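Local coordinates for protein putative ring-cleaving dioxygenase MhqO (Bacillus subtilis subsp. subtilis, PDB 3OAJ) that probably cleaves the ring of aromatic compounds as an iron-dependent extradiol dioxygenase and so may contribute to their breakdown and detoxification, at residues A[37-42]-A[291-296]; A[104-109]-A[115-120]; A[221-226]-A[230-235]. All blocks are in the same frame, centred on the assembly; numbering follows the deposited sequence.

The three contacts lie on a vicinal oxygen chelate fold built from two eight-stranded mixed sheets. Contacts 1 and 3 both reach the same sheet through one of their segments: contact 1 at its outermost strand 33-39, contact 3 at its central strand 215-223, with nearest atoms about 13 Å apart. Contact 2 is the hairpin 107-111/114-120 at the edge of the other sheet; its centre is about 37 Å from contact 1 and 35 Å from contact 3. Along the chain, contact 2 comes first and contact 3 next, both between the two halves of contact 1, which ties the chain just before the last helix, 297-303, to the end of strand 33-39, with Phe41 about 10 Å from the zinc ion.

Contact 1 of 3, residues A[37-42]-A[291-296]; sequences QTVNFD and VQYEPH
Tyr293 reaches across from the 3-10 segment 291-295, and its hydroxyl donates a hydrogen bond to the backbone carbonyl oxygen of Phe41, with OH to O at 2.5 Å, a short bond. The donor approaches at a C=O...OH angle of 157°, slightly off the carbonyl plane, and the carbonyl oxygen lies at the edge of the tyrosine ring. The first torsion of Tyr293 swings its ring to the side of its own backbone N, which sends it out from the 3-10 turn toward 37-42. One face of this ring is covered by its neighbour Gln292, whose CG sits 3.9 Å above the ring plane, over the centre.

The bend of Gln292 at chi2 (-85°) brings its amide to the rim of the Phe41 ring. There NE2 comes to 3.4 Å from CE2 of Phe41, about level with the ring. The two side chains run roughly perpendicular, with the ring and amide planes 61° apart. Phe41 follows the end of strand 33-39, an outermost strand of an eight-stranded sheet in the vicinal oxygen chelate fold, and its side chain is about 10 Å from the bound zinc ion held by His11, His218 and Glu266. It also touches Arg249 and Pro290.

An Asx turn shapes the backbone beside the tyrosine's acceptor: OD1 of Asn40 accepts from the N of Asp42 at 2.9 Å, the donor lying well above the amide carbonyl plane. Deeper in, Val39 offers CG2 to CD2 of Tyr293 at 4.4 Å, a loose apolar contact. Val39 and Tyr293 both also touch Ile300 of helix 297-303, which follows directly after 291-296.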
# COMPACT_ATOMS: atom_id res chain seq x y z
N GLN A 37 11.46 -9.05 -4.31
CA GLN A 37 11.88 -9.48 -3.00
C GLN A 37 13.25 -8.88 -2.75
O GLN A 37 14.20 -9.08 -3.53
CB GLN A 37 11.89 -11.00 -2.80
CG GLN A 37 12.61 -11.78 -3.82
CD GLN A 37 12.74 -13.22 -3.41
OE1 GLN A 37 13.44 -13.55 -2.42
NE2 GLN A 37 12.07 -14.10 -4.14
N THR A 38 13.31 -8.12 -1.68
CA THR A 38 14.56 -7.50 -1.29
C THR A 38 14.62 -7.51 0.23
O THR A 38 13.92 -8.30 0.86
CB THR A 38 14.72 -6.08 -1.95
OG1 THR A 38 16.02 -5.55 -1.68
CG2 THR A 38 13.63 -5.09 -1.51
N VAL A 39 15.47 -6.67 0.80
CA VAL A 39 15.57 -6.54 2.24
C VAL A 39 15.27 -5.11 2.67
O VAL A 39 15.31 -4.19 1.85
CB VAL A 39 16.96 -6.99 2.77
CG1 VAL A 39 17.20 -8.48 2.49
CG2 VAL A 39 18.09 -6.14 2.19
N ASN A 40 14.96 -4.93 3.95
CA ASN A 40 14.79 -3.59 4.52
C ASN A 40 16.12 -2.85 4.47
O ASN A 40 17.15 -3.36 4.91
CB ASN A 40 14.30 -3.72 5.98
CG ASN A 40 13.91 -2.38 6.59
OD1 ASN A 40 14.30 -1.31 6.12
ND2 ASN A 40 13.12 -2.44 7.67
N PHE A 41 16.10 -1.64 3.92
CA PHE A 41 17.29 -0.81 3.86
C PHE A 41 17.92 -0.59 5.23
O PHE A 41 19.14 -0.54 5.34
CB PHE A 41 16.99 0.54 3.23
CG PHE A 41 17.23 0.58 1.77
CD1 PHE A 41 16.24 0.18 0.88
CD2 PHE A 41 18.45 1.00 1.26
CE1 PHE A 41 16.45 0.22 -0.49
CE2 PHE A 41 18.68 1.04 -0.10
CZ PHE A 41 17.68 0.64 -0.98
N ASP A 42 17.07 -0.44 6.24
CA ASP A 42 17.51 -0.21 7.62
C ASP A 42 17.96 -1.49 8.32
O ASP A 42 18.94 -1.49 9.06
CB ASP A 42 16.40 0.46 8.44
CG ASP A 42 16.06 1.85 7.94
OD1 ASP A 42 14.91 2.30 8.17
OD2 ASP A 42 16.93 2.50 7.30
N VAL A 291 23.02 -2.45 -3.14
CA VAL A 291 24.41 -2.78 -3.51
C VAL A 291 25.37 -2.73 -2.31
O VAL A 291 26.32 -3.51 -2.25
CB VAL A 291 24.93 -1.91 -4.71
CG1 VAL A 291 24.99 -0.41 -4.35
CG2 VAL A 291 26.28 -2.39 -5.20
N GLN A 292 25.08 -1.84 -1.36
CA GLN A 292 25.84 -1.73 -0.12
C GLN A 292 25.90 -3.05 0.67
O GLN A 292 26.84 -3.29 1.41
CB GLN A 292 25.33 -0.57 0.76
CG GLN A 292 23.79 -0.51 1.02
CD GLN A 292 22.99 0.19 -0.08
OE1 GLN A 292 23.24 -0.01 -1.26
NE2 GLN A 292 22.03 1.03 0.31
N TYR A 293 24.90 -3.92 0.46
CA TYR A 293 24.85 -5.21 1.17
C TYR A 293 25.35 -6.41 0.37
O TYR A 293 25.47 -7.52 0.90
CB TYR A 293 23.43 -5.47 1.70
CG TYR A 293 22.92 -4.37 2.59
CD1 TYR A 293 23.62 -4.00 3.74
CD2 TYR A 293 21.74 -3.70 2.30
CE1 TYR A 293 23.17 -2.98 4.56
CE2 TYR A 293 21.27 -2.67 3.11
CZ TYR A 293 21.99 -2.32 4.24
OH TYR A 293 21.53 -1.31 5.06
N GLU A 294 25.65 -6.20 -0.91
CA GLU A 294 26.15 -7.27 -1.78
C GLU A 294 27.41 -7.98 -1.22
O GLU A 294 27.56 -9.18 -1.42
CB GLU A 294 26.38 -6.73 -3.20
CG GLU A 294 26.43 -7.78 -4.31
CD GLU A 294 25.16 -8.60 -4.46
OE1 GLU A 294 25.29 -9.83 -4.59
OE2 GLU A 294 24.03 -8.04 -4.46
N PRO A 295 28.30 -7.25 -0.49
CA PRO A 295 29.40 -7.92 0.20
C PRO A 295 28.99 -8.73 1.44
O PRO A 295 29.83 -9.40 2.05
CB PRO A 295 30.32 -6.76 0.63
CG PRO A 295 29.96 -5.64 -0.29
CD PRO A 295 28.49 -5.79 -0.49
N HIS A 296 27.71 -8.69 1.82
CA HIS A 296 27.24 -9.50 2.93
C HIS A 296 26.14 -10.49 2.50
O HIS A 296 25.39 -10.98 3.35
CB HIS A 296 26.76 -8.62 4.09
CG HIS A 296 27.76 -7.59 4.54
ND1 HIS A 296 29.03 -7.93 4.97
CD2 HIS A 296 27.68 -6.24 4.63
CE1 HIS A 296 29.68 -6.83 5.30
NE2 HIS A 296 28.89 -5.79 5.11

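Contact 2 of 3, residues A[104-109]-A[115-120]; sequences VPYTKI and QYVEFD
Thr107 and Glu118 bond to each other twice: Thr107 N donates to Glu118 O, and Glu118 N returns a 2.8 Å bond to Thr107 O, with an N-H...O angle of 173°. Ile109 and Tyr116 form the second antiparallel hydrogen-bonded pair; Tyr116 N lies 2.8 Å from Ile109 O. Between them Lys108 and Val117 make a non-hydrogen-bonded pair, where CA of Lys108 comes within 3.3 Å of Tyr116 O. Past the paired strands a water donates to Pro105 O and accepts from Asp120 N, bridging the separating backbones.

On the face of Thr107, Ile109, Tyr116 and Glu118, OG1 of Thr107 rests 3.3 Å from CB of Glu118. Glu118 bends at chi2 (-73°), laying its CG and carboxylate along CG1 of Ile109, 3.5 Å from OE2. The same OE2 is near OE1 of Glu128, where mutual repulsion would probably favour protonation of one of the two. CD1 of Ile109 meets CD1 of Tyr116 at 3.8 Å, while Ile109 O sits in plane at that ring's edge. Tyr116 OH is hydrogen-bonded to Arg188. On the other face CG1 of Val117, anti to its backbone N (chi1 175°), presses 3.6 Å from CB of Tyr106.

Strands 107-111 and 114-120 form a beta hairpin at the edge of an eight-stranded sheet, 107-111 being outermost. Strand 126-131 flanks 114-120 on its inner side, bonding Val117 to Ile129 and Phe119 to Leu127; helix 92-101 packs on Tyr106, Lys108 and Val117, and Phe25 of helix 19-29 meets Val104 and Phe119.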
# COMPACT_ATOMS: atom_id res chain seq x y z
N VAL A 104 -12.10 -17.17 4.95
CA VAL A 104 -11.84 -15.80 5.39
C VAL A 104 -13.19 -15.09 5.60
O VAL A 104 -13.93 -14.88 4.64
CB VAL A 104 -11.00 -15.02 4.33
CG1 VAL A 104 -10.80 -13.54 4.74
CG2 VAL A 104 -9.65 -15.71 4.09
N PRO A 105 -13.52 -14.75 6.85
CA PRO A 105 -14.82 -14.08 7.03
C PRO A 105 -14.82 -12.68 6.43
O PRO A 105 -13.78 -12.02 6.40
CB PRO A 105 -14.97 -13.98 8.56
CG PRO A 105 -13.81 -14.76 9.16
CD PRO A 105 -12.76 -14.87 8.11
N TYR A 106 -15.96 -12.28 5.89
CA TYR A 106 -16.12 -10.93 5.38
C TYR A 106 -17.46 -10.34 5.78
O TYR A 106 -18.41 -11.05 6.13
CB TYR A 106 -15.95 -10.86 3.86
CG TYR A 106 -17.06 -11.54 3.08
CD1 TYR A 106 -16.92 -12.86 2.65
CD2 TYR A 106 -18.25 -10.87 2.78
CE1 TYR A 106 -17.96 -13.50 1.94
CE2 TYR A 106 -19.28 -11.49 2.06
CZ TYR A 106 -19.12 -12.81 1.66
OH TYR A 106 -20.13 -13.45 0.95
N THR A 107 -17.51 -9.02 5.75
CA THR A 107 -18.72 -8.28 6.02
C THR A 107 -18.97 -7.36 4.82
O THR A 107 -18.06 -7.08 4.04
CB THR A 107 -18.61 -7.46 7.35
OG1 THR A 107 -17.56 -6.51 7.24
CG2 THR A 107 -18.32 -8.37 8.54
N LYS A 108 -20.21 -6.93 4.64
CA LYS A 108 -20.56 -6.01 3.57
C LYS A 108 -21.02 -4.69 4.17
O LYS A 108 -21.91 -4.66 5.04
CB LYS A 108 -21.71 -6.57 2.72
CG LYS A 108 -21.50 -7.92 2.07
CD LYS A 108 -22.62 -8.20 1.04
CE LYS A 108 -24.03 -8.10 1.65
NZ LYS A 108 -25.05 -8.64 0.70
N ILE A 109 -20.43 -3.60 3.71
CA ILE A 109 -20.85 -2.26 4.16
C ILE A 109 -21.06 -1.37 2.95
O ILE A 109 -20.53 -1.64 1.87
CB ILE A 109 -19.83 -1.62 5.15
CG1 ILE A 109 -18.51 -1.24 4.45
CG2 ILE A 109 -19.57 -2.53 6.35
CD1 ILE A 109 -18.45 0.23 4.02
N GLN A 115 -20.75 -0.32 -2.55
CA GLN A 115 -20.72 -1.49 -1.68
C GLN A 115 -19.30 -2.03 -1.52
O GLN A 115 -18.54 -2.13 -2.49
CB GLN A 115 -21.66 -2.58 -2.20
CG GLN A 115 -23.16 -2.24 -2.01
CD GLN A 115 -24.11 -3.31 -2.57
OE1 GLN A 115 -23.67 -4.33 -3.12
NE2 GLN A 115 -25.42 -3.06 -2.46
N TYR A 116 -18.94 -2.33 -0.27
CA TYR A 116 -17.60 -2.81 0.07
C TYR A 116 -17.66 -4.16 0.74
O TYR A 116 -18.56 -4.42 1.54
CB TYR A 116 -16.89 -1.85 1.02
CG TYR A 116 -16.57 -0.51 0.41
CD1 TYR A 116 -17.53 0.49 0.34
CD2 TYR A 116 -15.29 -0.25 -0.10
CE1 TYR A 116 -17.24 1.72 -0.22
CE2 TYR A 116 -14.99 0.99 -0.68
CZ TYR A 116 -15.98 1.96 -0.74
OH TYR A 116 -15.69 3.18 -1.31
N VAL A 117 -16.70 -5.02 0.42
CA VAL A 117 -16.46 -6.25 1.17
C VAL A 117 -15.29 -5.96 2.11
O VAL A 117 -14.20 -5.59 1.65
CB VAL A 117 -16.11 -7.42 0.22
CG1 VAL A 117 -15.74 -8.69 1.01
CG2 VAL A 117 -17.29 -7.71 -0.70
N GLU A 118 -15.53 -6.11 3.41
CA GLU A 118 -14.52 -5.86 4.45
C GLU A 118 -14.00 -7.18 4.96
O GLU A 118 -14.77 -8.07 5.27
CB GLU A 118 -15.12 -5.07 5.62
CG GLU A 118 -15.81 -3.77 5.21
CD GLU A 118 -14.84 -2.69 4.81
OE1 GLU A 118 -13.77 -2.54 5.46
OE2 GLU A 118 -15.14 -1.98 3.84
N PHE A 119 -12.68 -7.29 5.10
CA PHE A 119 -12.05 -8.49 5.65
C PHE A 119 -10.65 -8.15 6.15
O PHE A 119 -10.08 -7.12 5.78
CB PHE A 119 -11.99 -9.61 4.60
CG PHE A 119 -11.27 -9.22 3.33
CD1 PHE A 119 -11.88 -8.40 2.38
CD2 PHE A 119 -9.98 -9.69 3.07
CE1 PHE A 119 -11.23 -8.04 1.18
CE2 PHE A 119 -9.32 -9.35 1.89
CZ PHE A 119 -9.95 -8.52 0.94
N ASP A 120 -10.10 -9.02 6.99
CA ASP A 120 -8.73 -8.86 7.46
C ASP A 120 -7.79 -9.82 6.75
O ASP A 120 -8.19 -10.91 6.35
CB ASP A 120 -8.63 -9.10 8.97
CG ASP A 120 -9.19 -7.97 9.81
OD1 ASP A 120 -9.58 -6.91 9.25
OD2 ASP A 120 -9.22 -8.11 11.06
O HOH W 1 -11.58 -11.37 7.98
O HOH W 2 -25.43 -6.72 -1.33

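Contact 3 of 3, residues A[221-226]-A[230-235]; sequences WRANDD and LDWQRY
Asp226 O accepts a hydrogen bond from Leu230 N at 2.9 Å, a bond between residues four apart in the first turn of helix 226-238. The N-H...O angle is 158°. The chain comes to this turn from strand 215-223: strand geometry ends at Ala223, and after Asn224 the residue Asp225 occupies the N-cap, its OD1 accepting from the backbone N of Asp228. Strand and helix follow one another with a very short connection; the CA atoms of Asp226 and Leu230 are 6.2 Å apart, those of Ala223 and Trp232 8.1 Å.

This strand-to-helix passage belongs to the second of the two vicinal oxygen chelate modules. Strand 215-223 lies in the middle of an eight-stranded sheet, between 9-16 and 264-269, and also supplies the metal ligand His218. The side chain of Arg222 is about 11 Å from the zinc ion and forms a salt bridge with Asp270.

Trp232 carries the packing between helix and strand. Its chi1, at -88°, is well away from the staggered -60°, with the indole on the side of the backbone N, and the ring reaches back from the helix so that CD1 meets CB of Ala223 at 4.0 Å. The methyl approaches the ring obliquely. Ile267 of strand 264-269 touches both Ala223 and Trp232, and Lys4 makes a cation-pi interaction with the indole. At the helix start Leu230 folds over its own hydrogen bond: CG lies 3.2 Å from Asp226 O, a close approach beside the bonded N. The carboxylate of Asp226 turns elsewhere, OD1 accepting from ND2 of Asn253, and its side chain touches Thr269.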
# COMPACT_ATOMS: atom_id res chain seq x y z
N TRP A 221 2.54 8.70 -1.47
CA TRP A 221 1.88 9.39 -2.57
C TRP A 221 2.83 9.56 -3.74
O TRP A 221 4.04 9.67 -3.55
CB TRP A 221 1.40 10.76 -2.07
CG TRP A 221 0.58 10.62 -0.81
CD1 TRP A 221 1.03 10.75 0.47
CD2 TRP A 221 -0.81 10.28 -0.72
NE1 TRP A 221 0.01 10.50 1.35
CE2 TRP A 221 -1.13 10.23 0.64
CE3 TRP A 221 -1.81 10.04 -1.67
CZ2 TRP A 221 -2.41 9.93 1.10
CZ3 TRP A 221 -3.09 9.73 -1.21
CH2 TRP A 221 -3.38 9.72 0.16
N ARG A 222 2.28 9.57 -4.94
CA ARG A 222 3.07 9.64 -6.17
C ARG A 222 3.62 11.02 -6.50
O ARG A 222 2.96 12.03 -6.32
CB ARG A 222 2.22 9.18 -7.36
CG ARG A 222 1.86 7.71 -7.28
CD ARG A 222 0.79 7.31 -8.26
NE ARG A 222 1.23 7.49 -9.63
CZ ARG A 222 0.46 7.33 -10.69
NH1 ARG A 222 -0.81 6.98 -10.54
NH2 ARG A 222 0.96 7.52 -11.89
N ALA A 223 4.86 11.03 -6.99
CA ALA A 223 5.41 12.17 -7.72
C ALA A 223 5.76 11.66 -9.10
O ALA A 223 6.15 10.50 -9.24
CB ALA A 223 6.64 12.75 -7.00
N ASN A 224 5.64 12.52 -10.11
CA ASN A 224 5.87 12.11 -11.50
C ASN A 224 7.31 11.67 -11.79
O ASN A 224 7.53 10.75 -12.57
CB ASN A 224 5.52 13.25 -12.47
CG ASN A 224 4.07 13.69 -12.39
OD1 ASN A 224 3.77 14.90 -12.41
ND2 ASN A 224 3.16 12.74 -12.33
N ASP A 225 8.27 12.34 -11.15
CA ASP A 225 9.69 12.14 -11.42
C ASP A 225 10.51 12.79 -10.31
O ASP A 225 9.94 13.35 -9.36
CB ASP A 225 10.07 12.66 -12.82
CG ASP A 225 9.70 14.12 -13.06
OD1 ASP A 225 9.54 14.90 -12.09
OD2 ASP A 225 9.63 14.50 -14.25
N ASP A 226 11.83 12.69 -10.40
CA ASP A 226 12.72 13.26 -9.40
C ASP A 226 12.50 14.75 -9.20
O ASP A 226 12.45 15.22 -8.06
CB ASP A 226 14.19 12.98 -9.74
CG ASP A 226 14.56 11.52 -9.61
OD1 ASP A 226 13.80 10.75 -8.98
OD2 ASP A 226 15.62 11.12 -10.13
N LEU A 230 11.49 16.72 -5.74
CA LEU A 230 12.29 17.79 -5.13
C LEU A 230 11.43 19.02 -4.87
O LEU A 230 11.57 19.68 -3.84
CB LEU A 230 13.52 18.14 -5.99
CG LEU A 230 14.49 16.98 -6.26
CD1 LEU A 230 15.50 17.35 -7.35
CD2 LEU A 230 15.20 16.52 -4.98
N ASP A 231 10.52 19.32 -5.79
CA ASP A 231 9.58 20.42 -5.61
C ASP A 231 8.70 20.14 -4.38
O ASP A 231 8.46 21.03 -3.57
CB ASP A 231 8.70 20.61 -6.86
CG ASP A 231 9.47 21.12 -8.08
OD1 ASP A 231 10.62 21.58 -7.94
OD2 ASP A 231 8.91 21.08 -9.20
N TRP A 232 8.23 18.89 -4.25
CA TRP A 232 7.44 18.50 -3.08
C TRP A 232 8.25 18.70 -1.81
O TRP A 232 7.72 19.20 -0.82
CB TRP A 232 7.06 17.03 -3.16
CG TRP A 232 5.79 16.71 -3.88
CD1 TRP A 232 5.67 16.19 -5.14
CD2 TRP A 232 4.46 16.84 -3.38
NE1 TRP A 232 4.35 15.99 -5.44
CE2 TRP A 232 3.58 16.38 -4.38
CE3 TRP A 232 3.93 17.28 -2.16
CZ2 TRP A 232 2.19 16.36 -4.21
CZ3 TRP A 232 2.53 17.27 -1.99
CH2 TRP A 232 1.69 16.81 -3.02
N GLN A 233 9.52 18.32 -1.81
CA GLN A 233 10.32 18.46 -0.58
C GLN A 233 10.41 19.91 -0.12
O GLN A 233 10.26 20.21 1.09
CB GLN A 233 11.74 17.91 -0.79
CG GLN A 233 12.61 17.90 0.45
CD GLN A 233 14.03 17.55 0.09
OE1 GLN A 233 14.71 18.32 -0.60
NE2 GLN A 233 14.48 16.38 0.51
N ARG A 234 10.68 20.80 -1.08
CA ARG A 234 10.78 22.23 -0.81
C ARG A 234 9.45 22.79 -0.30
O ARG A 234 9.42 23.53 0.68
CB ARG A 234 11.26 22.99 -2.05
CG ARG A 234 12.68 22.58 -2.51
CD ARG A 234 13.30 23.51 -3.58
NE ARG A 234 12.37 23.84 -4.66
CZ ARG A 234 12.26 23.18 -5.80
NH1 ARG A 234 13.03 22.12 -6.07
NH2 ARG A 234 11.36 23.59 -6.70
N TYR A 235 8.36 22.39 -0.95
CA TYR A 235 7.04 22.90 -0.59
C TYR A 235 6.58 22.40 0.79
O TYR A 235 6.14 23.19 1.61
CB TYR A 235 5.98 22.56 -1.66
CG TYR A 235 4.71 23.36 -1.41
CD1 TYR A 235 4.51 24.59 -2.04
CD2 TYR A 235 3.75 22.93 -0.49
CE1 TYR A 235 3.36 25.35 -1.79
CE2 TYR A 235 2.61 23.68 -0.23
CZ TYR A 235 2.43 24.89 -0.88
OH TYR A 235 1.29 25.63 -0.61